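Side-chain contact in 5-dehydro-2-deoxygluconokinase (PDB 2QCV), which probably phosphorylates 5-dehydro-2-deoxy-D-gluconate with ATP, a step in the breakdown of myo-inositol to acetyl-CoA: residues A[129-133]-A[134-138]. Numbering follows the deposited sequence.
Sequences EEVNE and AYIRR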
loop_
_atom_site.group_PDB
_atom_site.type_symbol
_atom_site.label_atom_id
_atom_site.label_comp_id
_atom_site.label_asym_id
_atom_site.label_seq_id
_atom_site.Cartn_x
_atom_site.Cartn_y
_atom_site.Cartn_z
ATOM N N GLU A 129 3.809 -16.465 -14.600
ATOM C CA GLU A 129 3.784 -16.382 -16.065
ATOM C C GLU A 129 5.184 -16.192 -16.659
ATOM O O GLU A 129 5.385 -16.396 -17.858
ATOM C CB GLU A 129 2.855 -15.272 -16.524
ATOM C CG GLU A 129 3.432 -13.898 -16.322
ATOM N N GLU A 130 6.167 -15.840 -15.834
ATOM C CA GLU A 130 7.534 -15.631 -16.307
ATOM C C GLU A 130 8.441 -16.848 -16.091
ATOM O O GLU A 130 9.636 -16.814 -16.412
ATOM C CB GLU A 130 8.112 -14.430 -15.598
ATOM C CG GLU A 130 7.388 -13.162 -15.992
ATOM C CD GLU A 130 7.560 -12.023 -15.058
ATOM O OE1 GLU A 130 8.095 -12.205 -13.944
ATOM O OE2 GLU A 130 7.125 -10.894 -15.440
ATOM N N VAL A 131 7.880 -17.909 -15.521
ATOM C CA VAL A 131 8.570 -19.172 -15.289
ATOM C C VAL A 131 8.294 -20.148 -16.451
ATOM O O VAL A 131 7.158 -20.546 -16.683
ATOM C CB VAL A 131 8.129 -19.802 -13.988
ATOM C CG1 VAL A 131 8.852 -21.136 -13.751
ATOM C CG2 VAL A 131 8.386 -18.832 -12.853
ATOM N N ASN A 132 9.362 -20.519 -17.157
ATOM C CA ASN A 132 9.292 -21.279 -18.412
ATOM C C ASN A 132 9.694 -22.753 -18.231
ATOM O O ASN A 132 10.866 -23.071 -17.971
ATOM C CB ASN A 132 10.182 -20.610 -19.455
ATOM C CG ASN A 132 9.969 -21.168 -20.864
ATOM O OD1 ASN A 132 9.781 -22.355 -21.047
ATOM N ND2 ASN A 132 9.957 -20.282 -21.860
ATOM N N GLU A 133 8.741 -23.651 -18.423
ATOM C CA GLU A 133 9.014 -25.097 -18.339
ATOM C C GLU A 133 10.063 -25.588 -19.312
ATOM O O GLU A 133 10.868 -26.455 -18.937
ATOM C CB GLU A 133 7.720 -25.900 -18.487
ATOM C CG GLU A 133 7.872 -27.385 -18.278
ATOM C CD GLU A 133 6.532 -28.069 -18.114
ATOM O OE1 GLU A 133 5.476 -27.366 -18.261
ATOM O OE2 GLU A 133 6.545 -29.262 -17.777
ATOM N N ALA A 134 10.081 -25.024 -20.545
ATOM C CA ALA A 134 11.046 -25.405 -21.578
ATOM C C ALA A 134 12.477 -25.077 -21.175
ATOM O O ALA A 134 13.410 -25.753 -21.598
ATOM C CB ALA A 134 10.700 -24.726 -22.945
ATOM N N TYR A 135 12.643 -24.088 -20.300
ATOM C CA TYR A 135 13.962 -23.697 -19.829
ATOM C C TYR A 135 14.372 -24.609 -18.700
ATOM O O TYR A 135 15.430 -25.208 -18.723
ATOM C CB TYR A 135 13.919 -22.278 -19.330
ATOM C CG TYR A 135 15.251 -21.658 -19.014
ATOM C CD1 TYR A 135 16.281 -21.645 -19.922
ATOM C CD2 TYR A 135 15.464 -21.039 -17.787
ATOM C CE1 TYR A 135 17.487 -20.996 -19.619
ATOM C CE2 TYR A 135 16.658 -20.437 -17.493
ATOM C CZ TYR A 135 17.649 -20.390 -18.411
ATOM O OH TYR A 135 18.813 -19.728 -18.073
ATOM N N ILE A 136 13.516 -24.725 -17.703
ATOM C CA ILE A 136 13.798 -25.586 -16.540
ATOM C C ILE A 136 14.162 -27.023 -16.926
ATOM O O ILE A 136 15.130 -27.597 -16.423
ATOM C CB ILE A 136 12.588 -25.563 -15.555
ATOM C CG1 ILE A 136 12.456 -24.175 -14.920
ATOM C CG2 ILE A 136 12.685 -26.679 -14.492
ATOM C CD1 ILE A 136 11.162 -23.983 -14.041
ATOM N N ARG A 137 13.430 -27.608 -17.868
ATOM C CA ARG A 137 13.702 -28.982 -18.241
ATOM C C ARG A 137 15.048 -29.262 -18.923
ATOM O O ARG A 137 15.394 -30.417 -19.081
ATOM C CB ARG A 137 12.581 -29.551 -19.078
ATOM C CG ARG A 137 12.507 -29.000 -20.435
ATOM C CD ARG A 137 11.217 -29.483 -21.085
ATOM N NE ARG A 137 11.130 -28.978 -22.441
ATOM C CZ ARG A 137 9.985 -28.737 -23.088
ATOM N NH1 ARG A 137 8.800 -28.943 -22.513
ATOM N NH2 ARG A 137 10.028 -28.254 -24.320
ATOM N N ARG A 138 15.788 -28.218 -19.291
ATOM C CA ARG A 138 17.131 -28.359 -19.874
ATOM C C ARG A 138 18.221 -28.467 -18.841
ATOM O O ARG A 138 19.403 -28.495 -19.179
ATOM C CB ARG A 138 17.424 -27.123 -20.708
ATOM C CG ARG A 138 16.349 -26.912 -21.716
ATOM C CD ARG A 138 16.830 -26.256 -22.942
ATOM N NE ARG A 138 16.800 -24.833 -22.895
ATOM C CZ ARG A 138 17.808 -24.028 -23.228
ATOM N NH1 ARG A 138 19.010 -24.468 -23.600
ATOM N NH2 ARG A 138 17.601 -22.742 -23.160
HETATM O O HOH W 1 8.122 -30.710 -20.441
#
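The backbone O of N132 takes two N-H groups from the first turn of the helix that follows: I136 N at 3.1 Å, in a nearly straight bond (175°), and Y135 N, which comes from above the carbonyl plane in a more bent one. With CG anti to the backbone N (chi1 -169°), N132 OD1 receives weak bonds from A134 N at 2.7 Å and Y135 N at 3.4 Å. These bonds, weak as they are, make N132 the N-cap of the short helix 133-136, which leads into strand 139-145 of the main sheet in this PfkB-family kinase. One residue on, E133 O accepts from R137 N at 3.0 Å, and the R137 side chain runs past that oxygen, CG 3.4 Å from it, because chi1 of 71° sets CG between the backbone N and carbonyl carbon. The charged ends of E133 and R137 do not meet; a water lies between them, 2.8 Å from R137 NH1 and only weakly bound to E133 OE2. Instead, OE1 forms a salt bridge with R167 and OE2 a hydrogen bond with N168. On the buried side, V131 CG1 packs on I136 CD1 at 3.7 Å, and both side chains touch A161 of helix 154-167. Y135 turns inward, where its OH bonds F63 N.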